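Local coordinates for protein cytochrome c, mono-and diheme variant (Methylophaga aminisulfidivorans MP, PDB 7C90) that probably carries electrons through a covalently bound heme c, as a cytochrome cL of the methanol oxidation system of a marine methylotrophic bacterium, at residues G53-T56 with E57-H61. Sequence-based numbering, arbitrary orientation.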
ATOM      1  N   GLY A  53     -24.452 -10.765 -13.347  1.00 70.38           N
ATOM      2  CA  GLY A  53     -25.447  -9.730 -13.683  1.00 74.16           C
ATOM      3  C   GLY A  53     -26.309 -10.197 -14.842  1.00 80.03           C
ATOM      4  O   GLY A  53     -26.171 -11.380 -15.227  1.00 78.91           O
ATOM      5  N   GLU A  54     -27.187  -9.328 -15.362  1.00 78.14           N
ATOM      6  CA  GLU A  54     -27.788  -9.476 -16.717  1.00 79.51           C
ATOM      7  C   GLU A  54     -26.652  -9.794 -17.700  1.00 76.98           C
ATOM      8  O   GLU A  54     -25.531  -9.266 -17.496  1.00 81.66           O
ATOM      9  CB  GLU A  54     -28.566  -8.225 -17.148  1.00 87.83           C
ATOM     10  CG  GLU A  54     -28.013  -6.895 -16.632  1.00 93.27           C
ATOM     11  CD  GLU A  54     -28.817  -6.259 -15.505  1.00101.50           C
ATOM     12  OE1 GLU A  54     -29.393  -5.176 -15.740  1.00110.60           O
ATOM     13  OE2 GLU A  54     -28.867  -6.843 -14.393  1.00 94.66           O
ATOM     14  N   LYS A  55     -26.911 -10.649 -18.697  1.00 70.54           N
ATOM     15  CA  LYS A  55     -25.921 -11.033 -19.742  1.00 67.50           C
ATOM     16  C   LYS A  55     -26.020 -10.050 -20.915  1.00 59.98           C
ATOM     17  O   LYS A  55     -26.627 -10.408 -21.921  1.00 61.06           O
ATOM     18  CB  LYS A  55     -26.153 -12.481 -20.191  1.00 72.76           C
ATOM     19  CG  LYS A  55     -25.166 -13.015 -21.225  1.00 77.81           C
ATOM     20  CD  LYS A  55     -23.706 -12.693 -20.932  1.00 77.91           C
ATOM     21  CE  LYS A  55     -22.816 -13.919 -20.946  1.00 78.14           C
ATOM     22  NZ  LYS A  55     -22.632 -14.439 -22.320  1.00 80.70           N
ATOM     23  N   THR A  56     -25.398  -8.875 -20.790  1.00 50.81           N
ATOM     24  CA  THR A  56     -25.585  -7.698 -21.671  1.00 44.30           C
ATOM     25  C   THR A  56     -24.904  -7.925 -23.028  1.00 43.67           C
ATOM     26  O   THR A  56     -24.107  -8.867 -23.158  1.00 37.33           O
ATOM     27  CB  THR A  56     -25.021  -6.440 -21.008  1.00 43.56           C
ATOM     28  OG1 THR A  56     -23.602  -6.597 -20.986  1.00 42.81           O
ATOM     29  CG2 THR A  56     -25.541  -6.229 -19.605  1.00 46.96           C
ATOM     30  N   GLU A  57     -25.194  -7.051 -23.993  1.00 42.59           N
ATOM     31  CA  GLU A  57     -24.620  -7.084 -25.358  1.00 41.48           C
ATOM     32  C   GLU A  57     -23.114  -6.766 -25.284  1.00 37.61           C
ATOM     33  O   GLU A  57     -22.345  -7.422 -25.983  1.00 37.25           O
ATOM     34  CB  GLU A  57     -25.373  -6.092 -26.247  1.00 48.01           C
ATOM     35  CG  GLU A  57     -24.758  -5.939 -27.626  1.00 56.05           C
ATOM     36  CD  GLU A  57     -25.294  -4.794 -28.468  1.00 63.08           C
ATOM     37  OE1 GLU A  57     -26.054  -3.962 -27.936  1.00 62.46           O
ATOM     38  OE2 GLU A  57     -24.911  -4.725 -29.649  1.00 75.97           O
ATOM     39  N   ALA A  58     -22.702  -5.775 -24.484  1.00 33.16           N
ATOM     40  CA  ALA A  58     -21.278  -5.422 -24.280  1.00 31.81           C
ATOM     41  C   ALA A  58     -20.513  -6.639 -23.745  1.00 30.08           C
ATOM     42  O   ALA A  58     -19.415  -6.942 -24.263  1.00 29.24           O
ATOM     43  CB  ALA A  58     -21.147  -4.234 -23.373  1.00 34.62           C
ATOM     44  N   VAL A  59     -21.070  -7.360 -22.777  1.00 30.07           N
ATOM     45  CA  VAL A  59     -20.351  -8.524 -22.188  1.00 30.71           C
ATOM     46  C   VAL A  59     -20.263  -9.623 -23.254  1.00 32.91           C
ATOM     47  O   VAL A  59     -19.156 -10.177 -23.463  1.00 32.24           O
ATOM     48  CB  VAL A  59     -21.005  -8.986 -20.877  1.00 32.03           C
ATOM     49  CG1 VAL A  59     -20.545 -10.376 -20.469  1.00 32.77           C
ATOM     50  CG2 VAL A  59     -20.770  -7.976 -19.756  1.00 32.84           C
ATOM     51  N   GLU A  60     -21.356  -9.943 -23.935  1.00 33.33           N
ATOM     52  CA  GLU A  60     -21.321 -11.037 -24.952  1.00 37.26           C
ATOM     53  C   GLU A  60     -20.316 -10.638 -26.047  1.00 30.93           C
ATOM     54  O   GLU A  60     -19.456 -11.478 -26.434  1.00 30.97           O
ATOM     55  CB  GLU A  60     -22.729 -11.351 -25.469  1.00 44.20           C
ATOM     56  CG  GLU A  60     -22.760 -12.430 -26.546  1.00 54.82           C
ATOM     57  CD  GLU A  60     -24.110 -12.621 -27.231  1.00 63.13           C
ATOM     58  OE1 GLU A  60     -25.143 -12.570 -26.531  1.00 76.24           O
ATOM     59  OE2 GLU A  60     -24.128 -12.807 -28.474  1.00 73.27           O
ATOM     60  N   HIS A  61     -20.358  -9.387 -26.492  1.00 30.91           N
ATOM     61  CA  HIS A  61     -19.429  -8.854 -27.526  1.00 35.73           C
ATOM     62  C   HIS A  61     -17.976  -9.013 -27.035  1.00 34.54           C
ATOM     63  O   HIS A  61     -17.101  -9.465 -27.819  1.00 28.80           O
ATOM     64  CB  HIS A  61     -19.738  -7.397 -27.864  1.00 35.98           C
ATOM     65  CG  HIS A  61     -18.934  -6.896 -29.018  1.00 40.29           C
ATOM     66  ND1 HIS A  61     -19.100  -7.391 -30.296  1.00 41.00           N
ATOM     67  CD2 HIS A  61     -17.939  -5.985 -29.093  1.00 42.03           C
ATOM     68  CE1 HIS A  61     -18.272  -6.785 -31.112  1.00 43.07           C
ATOM     69  NE2 HIS A  61     -17.551  -5.913 -30.403  1.00 43.44           N
TER
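Thr56 meets Val59 through its hydroxyl at the start of helix 57-65: OG1 accepts the backbone N-H of Val59, N to OG1 3.2 Å, in a fairly straight bond (159° at the hydrogen). Thr56 is thus the N-cap residue, its side chain supplying an acceptor to a first-turn amide. The chi1 of 69° sets OG1 between the backbone N and the carbonyl carbon of Thr56 and turns it over the first turn, where it also rests 3.4 Å from Val59 CG2. Glu60 N donates to Thr56 O at 3.1 Å, the opening bond of the regular helical pattern, followed by His61 N to Glu57 O. The other branch of Val59 is met from the loop: the bent chain of Lys55 runs at about a right angle to the Val59 side chain and lays CD 3.9 Å from CG1. Lys55 NZ stays 5.2 Å from Glu60 OE1, so any attraction between these opposite charges is probably weak. In the second shell, the hydroxyl's strongest polar partner is Asp142, whose OD1 is hydrogen-bonded to Thr56 OG1. Tyr70 touches Thr56 and Ala58, while Val59 packs on Lys141, Asp142 and Leu145, seating this first turn against helix 141-153.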